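Local atomic coordinates of L-Ala-D/L-Glu Epimerase (PDB entry 1JPD), a protein that is an enzyme of the enolase superfamily, joining an enolase-like N-terminal domain to a TIM-barrel domain. Residues E79-I84 against A89-L94; A148-V153 against V296-L301. All blocks are in the same frame, centred on the assembly; numbering follows the deposited sequence.

Interaction 1: residues E79-I84 against A89-L94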
loop_
_atom_site.group_PDB
_atom_site.type_symbol
_atom_site.label_atom_id
_atom_site.label_comp_id
_atom_site.label_asym_id
_atom_site.label_seq_id
_atom_site.Cartn_x
_atom_site.Cartn_y
_atom_site.Cartn_z
ATOM N N GLU A 79 10.396 1.661 -19.411
ATOM C CA GLU A 79 10.408 3.091 -19.683
ATOM C C GLU A 79 9.333 3.458 -20.703
ATOM O O GLU A 79 8.697 4.505 -20.585
ATOM C CB GLU A 79 11.778 3.540 -20.192
ATOM C CG GLU A 79 11.914 5.049 -20.251
ATOM C CD GLU A 79 13.093 5.501 -21.086
ATOM O OE1 GLU A 79 14.251 5.323 -20.647
ATOM O OE2 GLU A 79 12.855 6.034 -22.193
ATOM N N GLU A 80 9.123 2.591 -21.692
ATOM C CA GLU A 80 8.121 2.836 -22.729
ATOM C C GLU A 80 6.700 2.638 -22.201
ATOM O O GLU A 80 5.766 3.303 -22.647
ATOM C CB GLU A 80 8.344 1.909 -23.939
ATOM C CG GLU A 80 9.740 1.967 -24.563
ATOM C CD GLU A 80 9.875 1.094 -25.807
ATOM O OE1 GLU A 80 9.401 1.505 -26.890
ATOM O OE2 GLU A 80 10.450 -0.010 -25.703
ATOM N N LEU A 81 6.539 1.724 -21.246
ATOM C CA LEU A 81 5.226 1.432 -20.669
ATOM C C LEU A 81 4.595 2.602 -19.915
ATOM O O LEU A 81 3.373 2.728 -19.874
ATOM C CB LEU A 81 5.320 0.229 -19.730
ATOM C CG LEU A 81 4.041 -0.143 -18.982
ATOM C CD1 LEU A 81 2.958 -0.543 -19.972
ATOM C CD2 LEU A 81 4.336 -1.276 -18.021
ATOM N N GLN A 82 5.429 3.449 -19.318
ATOM C CA GLN A 82 4.958 4.601 -18.551
ATOM C C GLN A 82 4.183 5.610 -19.402
ATOM O O GLN A 82 3.322 6.338 -18.896
ATOM C CB GLN A 82 6.144 5.312 -17.886
ATOM C CG GLN A 82 6.989 4.432 -16.973
ATOM C CD GLN A 82 6.166 3.705 -15.926
ATOM O OE1 GLN A 82 5.374 4.312 -15.206
ATOM N NE2 GLN A 82 6.359 2.398 -15.830
ATOM N N LYS A 83 4.485 5.648 -20.697
ATOM C CA LYS A 83 3.829 6.587 -21.596
ATOM C C LYS A 83 2.601 6.002 -22.291
ATOM O O LYS A 83 1.760 6.750 -22.784
ATOM C CB LYS A 83 4.835 7.089 -22.629
ATOM C CG LYS A 83 6.109 7.647 -22.015
ATOM C CD LYS A 83 7.176 7.850 -23.070
ATOM C CE LYS A 83 8.526 8.129 -22.446
ATOM N NZ LYS A 83 9.603 8.010 -23.471
ATOM N N ILE A 84 2.494 4.674 -22.316
ATOM C CA ILE A 84 1.356 4.000 -22.948
ATOM C C ILE A 84 0.097 3.957 -22.076
ATOM O O ILE A 84 -0.958 4.450 -22.473
ATOM C CB ILE A 84 1.701 2.542 -23.340
ATOM C CG1 ILE A 84 2.751 2.528 -24.447
ATOM C CG2 ILE A 84 0.441 1.811 -23.799
ATOM C CD1 ILE A 84 3.181 1.127 -24.847
ATOM N N ALA A 89 -4.106 -0.121 -11.713
ATOM C CA ALA A 89 -3.817 -1.548 -11.549
ATOM C C ALA A 89 -3.227 -2.225 -12.786
ATOM O O ALA A 89 -2.327 -3.058 -12.669
ATOM C CB ALA A 89 -5.073 -2.292 -11.111
ATOM N N ALA A 90 -3.745 -1.885 -13.963
ATOM C CA ALA A 90 -3.257 -2.488 -15.198
ATOM C C ALA A 90 -1.768 -2.235 -15.365
ATOM O O ALA A 90 -0.979 -3.177 -15.489
ATOM C CB ALA A 90 -4.026 -1.942 -16.410
ATOM N N ARG A 91 -1.367 -0.971 -15.359
ATOM C CA ARG A 91 0.046 -0.684 -15.526
ATOM C C ARG A 91 0.875 -1.328 -14.421
ATOM O O ARG A 91 2.016 -1.726 -14.653
ATOM C CB ARG A 91 0.313 0.821 -15.562
ATOM C CG ARG A 91 1.720 1.152 -16.048
ATOM C CD ARG A 91 1.934 2.640 -16.249
ATOM N NE ARG A 91 2.142 3.360 -14.994
ATOM C CZ ARG A 91 2.303 4.677 -14.910
ATOM N NH1 ARG A 91 2.276 5.419 -16.011
ATOM N NH2 ARG A 91 2.498 5.249 -13.728
ATOM N N ASN A 92 0.303 -1.446 -13.225
ATOM C CA ASN A 92 1.022 -2.044 -12.109
ATOM C C ASN A 92 1.405 -3.493 -12.397
ATOM O O ASN A 92 2.554 -3.893 -12.170
ATOM C CB ASN A 92 0.191 -1.966 -10.827
ATOM C CG ASN A 92 0.957 -2.449 -9.608
ATOM O OD1 ASN A 92 2.172 -2.229 -9.494
ATOM N ND2 ASN A 92 0.253 -3.096 -8.681
ATOM N N ALA A 93 0.456 -4.280 -12.899
ATOM C CA ALA A 93 0.744 -5.675 -13.216
ATOM C C ALA A 93 1.846 -5.772 -14.279
ATOM O O ALA A 93 2.789 -6.556 -14.137
ATOM C CB ALA A 93 -0.503 -6.375 -13.699
ATOM N N LEU A 94 1.741 -4.969 -15.335
ATOM C CA LEU A 94 2.744 -5.010 -16.394
ATOM C C LEU A 94 4.115 -4.526 -15.942
ATOM O O LEU A 94 5.135 -5.174 -16.205
ATOM C CB LEU A 94 2.277 -4.191 -17.596
ATOM C CG LEU A 94 1.026 -4.770 -18.247
ATOM C CD1 LEU A 94 0.580 -3.882 -19.391
ATOM C CD2 LEU A 94 1.310 -6.183 -18.722
#
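L81 meets R91 and L94 in the apolar part of this contact, where helices 79-84 and 89-94 run almost antiparallel (169°) with their axes 10.6 Å apart. The isobutyl group of L81 reaches across to the second helix because its CG stands trans to the backbone N (chi1 176°). Its CD2 lies 3.6 Å from L94 CB, the two leucine side chains crossing at about a right angle. On the same leucine, CG comes within 4.0 Å of R91 CG, so the arginine adds its aliphatic stem to the apolar layer.

The polar part belongs to Q82 and R91. Although Q82 CB points away from helix 89-94, its bent chain brings the amide oxygen over the guanidinium: OE1 sits above the centre of that face, 3.1 Å from R91 CZ, with the two planes 51° apart. Lying over the face, OE1 makes no hydrogen bond to the guanidinium nitrogens. A bend at chi3 turns the head of R91 aside from its stem. The guanidinium is hydrogen-bonded outside the two helices: NH2 to the carbonyl of T254, NE to that of G255, and NH1 weakly to that of L85.

The two helices form a helical hairpin, joined by four residues, in the N-terminal domain. Around it, L94 packs on I65 of helix 58-66 and L72 of helix 69-73, while A89, N92 and A93 rest on C48 of strand 42-48.

Interaction 2: residues A148-V153 against V296-L301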
loop_
_atom_site.group_PDB
_atom_site.type_symbol
_atom_site.label_atom_id
_atom_site.label_comp_id
_atom_site.label_asym_id
_atom_site.label_seq_id
_atom_site.Cartn_x
_atom_site.Cartn_y
_atom_site.Cartn_z
ATOM N N ALA A 148 3.300 -7.362 17.876
ATOM C CA ALA A 148 3.086 -6.191 17.032
ATOM C C ALA A 148 3.493 -4.894 17.717
ATOM O O ALA A 148 2.862 -4.467 18.680
ATOM C CB ALA A 148 1.634 -6.119 16.606
ATOM N N LYS A 149 4.547 -4.263 17.213
ATOM C CA LYS A 149 5.024 -3.006 17.784
ATOM C C LYS A 149 4.298 -1.803 17.190
ATOM O O LYS A 149 4.171 -0.764 17.835
ATOM C CB LYS A 149 6.532 -2.870 17.566
ATOM C CG LYS A 149 7.355 -3.837 18.408
ATOM C CD LYS A 149 8.828 -3.836 18.013
ATOM C CE LYS A 149 9.602 -4.847 18.847
ATOM N NZ LYS A 149 8.930 -6.185 18.880
ATOM N N LEU A 150 3.822 -1.957 15.958
ATOM C CA LEU A 150 3.104 -0.893 15.260
ATOM C C LEU A 150 1.656 -1.320 15.080
ATOM O O LEU A 150 1.381 -2.321 14.432
ATOM C CB LEU A 150 3.742 -0.640 13.892
ATOM C CG LEU A 150 3.067 0.393 12.989
ATOM C CD1 LEU A 150 3.021 1.741 13.688
ATOM C CD2 LEU A 150 3.830 0.504 11.689
ATOM N N LEU A 151 0.737 -0.564 15.669
ATOM C CA LEU A 151 -0.686 -0.855 15.571
ATOM C C LEU A 151 -1.384 0.207 14.729
ATOM O O LEU A 151 -1.171 1.406 14.930
ATOM C CB LEU A 151 -1.332 -0.874 16.960
ATOM C CG LEU A 151 -0.826 -1.877 17.993
ATOM C CD1 LEU A 151 -1.603 -1.719 19.296
ATOM C CD2 LEU A 151 -0.985 -3.288 17.444
ATOM N N LYS A 152 -2.210 -0.228 13.780
ATOM C CA LYS A 152 -2.959 0.717 12.958
ATOM C C LYS A 152 -4.379 0.689 13.484
ATOM O O LYS A 152 -5.100 -0.288 13.284
ATOM C CB LYS A 152 -2.943 0.314 11.482
ATOM C CG LYS A 152 -3.677 1.302 10.581
ATOM C CD LYS A 152 -3.544 0.949 9.105
ATOM C CE LYS A 152 -4.257 -0.348 8.758
ATOM N NZ LYS A 152 -4.042 -0.729 7.338
ATOM N N VAL A 153 -4.779 1.750 14.178
ATOM C CA VAL A 153 -6.124 1.808 14.738
ATOM C C VAL A 153 -7.103 2.355 13.721
ATOM O O VAL A 153 -6.935 3.475 13.230
ATOM C CB VAL A 153 -6.170 2.697 15.997
ATOM C CG1 VAL A 153 -7.582 2.746 16.540
ATOM C CG2 VAL A 153 -5.224 2.151 17.055
ATOM N N VAL A 296 10.813 4.021 3.783
ATOM C CA VAL A 296 9.617 4.447 4.496
ATOM C C VAL A 296 9.613 4.372 6.021
ATOM O O VAL A 296 10.277 3.525 6.618
ATOM C CB VAL A 296 8.391 3.686 3.950
ATOM C CG1 VAL A 296 8.238 3.966 2.449
ATOM C CG2 VAL A 296 8.554 2.198 4.188
ATOM N N SER A 297 8.842 5.277 6.629
ATOM C CA SER A 297 8.689 5.384 8.078
ATOM C C SER A 297 7.817 4.260 8.627
ATOM O O SER A 297 8.038 3.772 9.737
ATOM C CB SER A 297 8.052 6.728 8.445
ATOM O OG SER A 297 8.832 7.819 7.992
ATOM N N PHE A 298 6.809 3.867 7.852
ATOM C CA PHE A 298 5.915 2.789 8.252
ATOM C C PHE A 298 5.673 1.871 7.071
ATOM O O PHE A 298 5.613 2.323 5.932
ATOM C CB PHE A 298 4.570 3.338 8.736
ATOM C CG PHE A 298 4.686 4.321 9.859
ATOM C CD1 PHE A 298 4.676 5.689 9.606
ATOM C CD2 PHE A 298 4.842 3.882 11.171
ATOM C CE1 PHE A 298 4.820 6.604 10.642
ATOM C CE2 PHE A 298 4.987 4.789 12.212
ATOM C CZ PHE A 298 4.977 6.152 11.947
ATOM N N ALA A 299 5.547 0.580 7.347
ATOM C CA ALA A 299 5.282 -0.395 6.305
ATOM C C ALA A 299 3.984 -1.113 6.647
ATOM O O ALA A 299 3.871 -1.733 7.705
ATOM C CB ALA A 299 6.419 -1.400 6.212
ATOM N N ASP A 300 2.999 -1.004 5.764
ATOM C CA ASP A 300 1.721 -1.677 5.960
ATOM C C ASP A 300 1.620 -2.656 4.787
ATOM O O ASP A 300 0.999 -2.358 3.761
ATOM C CB ASP A 300 0.579 -0.657 5.934
ATOM C CG ASP A 300 -0.758 -1.270 6.305
ATOM O OD1 ASP A 300 -0.775 -2.445 6.730
ATOM O OD2 ASP A 300 -1.797 -0.582 6.180
ATOM N N LEU A 301 2.249 -3.823 4.946
ATOM C CA LEU A 301 2.288 -4.826 3.886
ATOM C C LEU A 301 1.667 -6.176 4.209
ATOM O O LEU A 301 1.936 -7.150 3.507
ATOM C CB LEU A 301 3.739 -5.071 3.468
ATOM C CG LEU A 301 4.619 -3.873 3.105
ATOM C CD1 LEU A 301 6.084 -4.306 3.054
ATOM C CD2 LEU A 301 4.172 -3.297 1.769
#
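Inside the TIM barrel, L150 and K152 of strand 150-154 face F298 and D300 of the short, weakly bonded strand 298-299 and the residue after it. The two segments do not pair as neighbouring strands: strand 121-128 lies between them, hydrogen-bonded through Q126 to L150 and K152 and touched by A299 at V122. Contact is therefore made by side chains alone, with L150 and F298 CA atoms 8.4 Å apart.

The apolar pair is an approach to a ring edge. L150 CD2 lies close to the plane of the phenyl ring and 3.6 Å from F298 CD2. L150 CD1, farther off the ring plane, stands 3.8 Å from F298 CD2 and faces the CD2-CE2 side of the ring. I123, T175 and I177 of the adjoining strands also touch the leucine.

Farther along the strand, K152 forms a salt bridge with D300. Its chain is extended as far as CD and then bends at chi3 (67°), directing the ammonium group to the carboxylate. K152 NZ is modelled 2.5 Å from D300 OD2, hydrogen-bonded on the syn side of that oxygen and 18° out of the carboxylate plane; D300 OD1 is 3.7 Å from NZ, so one oxygen carries the bond. D300 also packs on M275, and K152 on I177.

An apolar pair with a salt bridge nearer the C-terminal ends of the strands fits the TIM-barrel layout, with active sites at that end; K152 opens the Lys-X-Lys sequence at the end of the second strand, familiar from this branch of the enolase superfamily.

Overall arrangement
From the N terminus, the chain first closes interaction 1, a short-range hairpin whose helices are separated by four non-helical residues. Only later does interaction 2 open, and its 142 intervening residues carry most of the barrel's strands and helices before the chain returns. The two loops are thus in series, neither nested nor crossed. The centres of interactions 1 and 2 lie about 28 Å apart, on opposite sides of the chain's centre. The nearest atoms of interactions 1 and 2 are about 11 Å apart. Interaction 1 belongs to the N-terminal domain, interaction 2 to the barrel interior. Hydrogen bonds from R91 and N92 to residues 252-255 tie the hairpin to the long loop that interaction 2 encloses.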